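Local coordinates for protein transcriptional activator of comK gene (Bacillus halodurans, PDB 2HQB) that is named as an activator of the competence gene comK and, as a BMP-family lipoprotein with a PnrA-like substrate-binding fold, probably binds a small ligand at the cell membrane, at residues Ser124-Gly130 with Glu180-Tyr186; Ala170-Phe174 with Pro195-Ile200. All blocks are in the same frame, centred on the assembly; numbering follows the deposited sequence.

Contact 1 of 2, residues Ser124-Gly130 with Glu180-Tyr186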
# COMPACT_ATOMS: atom_id res chain seq x y z
N SER A 124 -0.43 7.31 22.80
CA SER A 124 -0.84 8.69 22.88
C SER A 124 -0.95 9.16 24.31
O SER A 124 -1.37 8.41 25.20
CB SER A 124 -2.18 8.90 22.19
OG SER A 124 -2.52 10.28 22.16
N GLU A 125 -0.53 10.40 24.51
CA GLU A 125 -0.61 11.01 25.81
C GLU A 125 -1.97 11.69 25.95
O GLU A 125 -2.67 11.49 26.94
CB GLU A 125 0.50 12.03 25.97
CG GLU A 125 1.82 11.42 26.39
CD GLU A 125 1.82 10.99 27.85
OE1 GLU A 125 1.16 9.98 28.18
OE2 GLU A 125 2.48 11.69 28.66
N THR A 126 -2.35 12.45 24.92
CA THR A 126 -3.62 13.16 24.90
C THR A 126 -4.80 12.34 24.46
O THR A 126 -5.87 12.88 24.22
CB THR A 126 -3.60 14.34 23.94
OG1 THR A 126 -2.36 15.03 24.06
CG2 THR A 126 -4.75 15.32 24.28
N HIS A 127 -4.63 11.03 24.33
CA HIS A 127 -5.74 10.22 23.86
C HIS A 127 -6.44 10.89 22.68
O HIS A 127 -7.67 10.89 22.57
CB HIS A 127 -6.71 9.99 25.01
CG HIS A 127 -6.23 8.96 25.97
ND1 HIS A 127 -4.91 8.89 26.36
CD2 HIS A 127 -6.86 7.91 26.55
CE1 HIS A 127 -4.74 7.84 27.15
NE2 HIS A 127 -5.91 7.23 27.27
N LYS A 128 -5.62 11.48 21.81
CA LYS A 128 -6.08 12.17 20.61
C LYS A 128 -5.17 11.80 19.43
O LYS A 128 -4.06 12.33 19.30
CB LYS A 128 -6.04 13.68 20.81
CG LYS A 128 -7.16 14.20 21.68
CD LYS A 128 -7.14 15.73 21.66
CE LYS A 128 -8.33 16.35 22.36
NZ LYS A 128 -8.26 17.83 22.28
N VAL A 129 -5.65 10.90 18.57
CA VAL A 129 -4.89 10.46 17.41
C VAL A 129 -5.53 11.04 16.15
O VAL A 129 -6.72 11.38 16.15
CB VAL A 129 -4.93 8.97 17.28
CG1 VAL A 129 -4.53 8.34 18.59
CG2 VAL A 129 -6.32 8.54 16.87
N GLY A 130 -4.74 11.13 15.08
CA GLY A 130 -5.26 11.68 13.84
C GLY A 130 -4.77 11.07 12.53
O GLY A 130 -3.62 10.60 12.42
N GLU A 180 -4.83 21.03 18.32
CA GLU A 180 -6.00 20.35 18.85
C GLU A 180 -5.50 19.25 19.76
O GLU A 180 -6.22 18.32 20.12
CB GLU A 180 -6.82 19.75 17.71
CG GLU A 180 -8.18 19.23 18.14
CD GLU A 180 -9.34 20.07 17.62
OE1 GLU A 180 -10.52 19.72 17.91
OE2 GLU A 180 -9.07 21.09 16.93
N GLN A 181 -4.23 19.40 20.13
CA GLN A 181 -3.52 18.49 21.02
C GLN A 181 -3.47 17.06 20.50
O GLN A 181 -3.62 16.12 21.27
CB GLN A 181 -4.14 18.52 22.42
CG GLN A 181 -4.44 19.92 22.97
CD GLN A 181 -3.20 20.82 23.09
OE1 GLN A 181 -2.57 21.18 22.09
NE2 GLN A 181 -2.86 21.19 24.32
N VAL A 182 -3.28 16.90 19.20
CA VAL A 182 -3.17 15.56 18.62
C VAL A 182 -1.67 15.27 18.67
O VAL A 182 -0.85 16.12 18.34
CB VAL A 182 -3.69 15.52 17.15
CG1 VAL A 182 -3.90 14.08 16.71
CG2 VAL A 182 -4.99 16.28 17.02
N ASP A 183 -1.30 14.07 19.08
CA ASP A 183 0.11 13.75 19.22
C ASP A 183 0.62 12.49 18.50
O ASP A 183 1.80 12.15 18.59
CB ASP A 183 0.45 13.69 20.71
CG ASP A 183 -0.40 12.67 21.47
OD1 ASP A 183 -0.14 12.48 22.68
OD2 ASP A 183 -1.32 12.07 20.85
N VAL A 184 -0.26 11.77 17.83
CA VAL A 184 0.13 10.60 17.07
C VAL A 184 -0.56 10.75 15.73
O VAL A 184 -1.79 10.88 15.67
CB VAL A 184 -0.32 9.30 17.75
CG1 VAL A 184 0.24 8.10 17.02
CG2 VAL A 184 0.14 9.31 19.19
N PHE A 185 0.22 10.77 14.65
CA PHE A 185 -0.32 10.93 13.30
C PHE A 185 -0.14 9.76 12.29
O PHE A 185 0.85 9.00 12.31
CB PHE A 185 0.22 12.22 12.71
CG PHE A 185 -0.07 13.44 13.54
CD1 PHE A 185 0.69 13.73 14.68
CD2 PHE A 185 -1.04 14.35 13.15
CE1 PHE A 185 0.48 14.91 15.41
CE2 PHE A 185 -1.26 15.54 13.88
CZ PHE A 185 -0.49 15.81 15.01
N TYR A 186 -1.15 9.61 11.45
CA TYR A 186 -1.19 8.58 10.41
C TYR A 186 -1.37 9.35 9.11
O TYR A 186 -2.50 9.58 8.68
CB TYR A 186 -2.38 7.65 10.64
CG TYR A 186 -2.41 6.47 9.70
CD1 TYR A 186 -1.22 5.85 9.28
CD2 TYR A 186 -3.61 5.95 9.24
CE1 TYR A 186 -1.23 4.72 8.42
CE2 TYR A 186 -3.62 4.82 8.39
CZ TYR A 186 -2.43 4.22 7.99
OH TYR A 186 -2.45 3.11 7.20

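Contact 2 of 2, residues Ala170-Phe174 with Pro195-Ile200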
# COMPACT_ATOMS: atom_id res chain seq x y z
N ALA A 170 -1.48 19.05 3.17
CA ALA A 170 -1.28 17.98 4.15
C ALA A 170 -0.56 18.53 5.37
O ALA A 170 -0.85 18.12 6.51
CB ALA A 170 -0.47 16.86 3.53
N LEU A 171 0.39 19.43 5.13
CA LEU A 171 1.12 19.99 6.24
C LEU A 171 0.21 20.94 7.02
O LEU A 171 0.29 20.97 8.27
CB LEU A 171 2.40 20.70 5.77
CG LEU A 171 3.64 19.83 5.56
CD1 LEU A 171 4.64 20.67 4.80
CD2 LEU A 171 4.25 19.32 6.90
N GLU A 172 -0.65 21.69 6.32
CA GLU A 172 -1.59 22.57 7.04
C GLU A 172 -2.48 21.72 7.94
O GLU A 172 -2.68 22.05 9.11
CB GLU A 172 -2.47 23.35 6.08
CG GLU A 172 -1.71 24.28 5.18
CD GLU A 172 -2.60 24.82 4.08
OE1 GLU A 172 -3.65 25.41 4.43
OE2 GLU A 172 -2.26 24.63 2.88
N LEU A 173 -3.02 20.62 7.41
CA LEU A 173 -3.85 19.74 8.20
C LEU A 173 -3.05 19.24 9.41
O LEU A 173 -3.60 19.08 10.50
CB LEU A 173 -4.34 18.56 7.37
CG LEU A 173 -5.20 18.90 6.14
CD1 LEU A 173 -5.55 17.61 5.39
CD2 LEU A 173 -6.45 19.65 6.57
N PHE A 174 -1.75 18.98 9.23
CA PHE A 174 -0.93 18.54 10.36
C PHE A 174 -0.96 19.63 11.44
O PHE A 174 -1.26 19.37 12.61
CB PHE A 174 0.53 18.34 9.96
CG PHE A 174 1.45 18.10 11.14
CD1 PHE A 174 1.16 17.08 12.07
CD2 PHE A 174 2.59 18.87 11.32
CE1 PHE A 174 2.00 16.84 13.15
CE2 PHE A 174 3.46 18.65 12.40
CZ PHE A 174 3.17 17.63 13.32
N PRO A 195 7.14 14.31 3.80
CA PRO A 195 7.03 15.72 4.17
C PRO A 195 6.36 15.88 5.55
O PRO A 195 6.85 16.61 6.41
CB PRO A 195 6.16 16.29 3.06
CG PRO A 195 6.61 15.54 1.86
CD PRO A 195 6.82 14.12 2.37
N VAL A 196 5.25 15.18 5.75
CA VAL A 196 4.52 15.24 7.00
C VAL A 196 5.20 14.46 8.12
O VAL A 196 5.14 14.90 9.27
CB VAL A 196 3.05 14.73 6.84
CG1 VAL A 196 2.41 14.51 8.20
CG2 VAL A 196 2.21 15.72 6.04
N VAL A 197 5.82 13.32 7.82
CA VAL A 197 6.50 12.56 8.88
C VAL A 197 7.61 13.44 9.45
O VAL A 197 7.77 13.54 10.66
CB VAL A 197 7.11 11.22 8.36
CG1 VAL A 197 8.14 10.74 9.30
CG2 VAL A 197 6.07 10.17 8.32
N GLU A 198 8.36 14.06 8.56
CA GLU A 198 9.43 14.98 8.93
C GLU A 198 8.97 16.05 9.92
O GLU A 198 9.49 16.15 11.04
CB GLU A 198 9.93 15.69 7.70
CG GLU A 198 11.39 15.69 7.60
CD GLU A 198 11.88 14.48 6.89
OE1 GLU A 198 11.88 14.51 5.64
OE2 GLU A 198 12.25 13.50 7.56
N ALA A 199 8.00 16.87 9.47
CA ALA A 199 7.42 17.95 10.26
C ALA A 199 7.03 17.41 11.64
O ALA A 199 7.08 18.12 12.65
CB ALA A 199 6.16 18.53 9.52
N ILE A 200 6.66 16.14 11.69
CA ILE A 200 6.30 15.50 12.95
C ILE A 200 7.57 15.27 13.75
O ILE A 200 7.70 15.77 14.86
CB ILE A 200 5.62 14.16 12.69
CG1 ILE A 200 4.30 14.41 11.94
CG2 ILE A 200 5.40 13.44 13.99
CD1 ILE A 200 3.65 13.18 11.40

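Contact 1 of 2, residues Ser124-Gly130 with Glu180-Tyr186
Ser124 opens the contact by donating from OG to OD2 of Asp183 at 2.5 Å, a short hydrogen bond suited to a small hydroxyl side chain in a buried spot. The turn that follows offers two amides to the other carboxylate oxygen: Glu125 N and Thr126 N donate hydrogen bonds to Asp183 OD1 at 2.8 and 3.1 Å. Thr126 OG1 adds a weak hydrogen bond to Gln181 O (3.2 Å). Lys128 extends until NZ meets Glu180 O at 3.0 Å, while its O accepts from Asp183 N at 3.3 Å. Val129 rests its CG1 4.4 Å from Val184 CB. At Gly130, regular parallel pairing takes over: its N donates to Val184 O (3.0 Å) and its O accepts from Tyr186 N (2.8 Å). An ideal CB on Gly130 would come within 3.2 Å of Val182 CG1, so the absent side chain suits this tight place. Asp183 thus gives one carboxylate oxygen to the Ser124 hydroxyl and the other to two turn amides, joining the loops leading into two neighbouring strands.

Contact 2 of 2, residues Ala170-Phe174 with Pro195-Ile200
Leu171 reaches across from its helix so that CD2 lies over Ala199, 3.3 Å from Ala199 CB, a close fit that the small alanine side chain makes possible. Leu171 CD2 is also 3.8 Å from Pro195 O and 4.2 Å from Val196 CG2, so the leucine fits against successive turns of the 195-200 helix. Although its CA-to-CB bond points sideways, the long branched side chain brings its end to the partner. Ala170, one residue earlier, has its CA-to-CB bond directed toward the other helix and meets Val196 CG2 through its CB at 3.8 Å; there a short side chain meets a β-branched one. One turn further on, the CA-to-CB bond of Phe174 also points across. Phe174 CE1 lies 3.6 Å from Ile200 CG1 and Phe174 CE2 3.9 Å from Ala199 CB, the broad flat ring being large enough to touch both residues. The segment axes approach to 9.8 Å and run in roughly the same direction, at 32° to one another. No hydrogen bond joins the two segments, and the contact depends on apolar fit, with 294 Å² buried in total. Both helices belong to the mixed-sheet half of the protein, and the short strand 184-186 lies between them in sequence, as in a Rossmann-like α/β domain. Phe174 turns an edge-to-face contact to Phe185 of that strand and also touches Ile132 of strand 128-133, while Val196 reaches Pro187, just beyond strand 184-186, so the helix pair lies against the sheet.

In the fold
From the N terminus, the chain first lays down five of the six strands of the other lobe's parallel sheet, then passes through helix 110-122 to reach residues 124-130. Contact 1 closes the loop from there to 180-186, a span containing helix 139-150, strand 155-160 and helix 167-178, and sets strand 128-133 beside strand 184-186. Contact 2 begins within that span, at 170-174, and ends beyond it, at 195-200, so the two closures cross. Strand 184-186 connects them: it follows helix 167-178 and precedes helix 193-203, and Phe185 meets both Phe174 and Ile200. Contact 1 therefore joins strand to strand and contact 2 helix to helix, with Phe185 joining the sheet to the helices on its face.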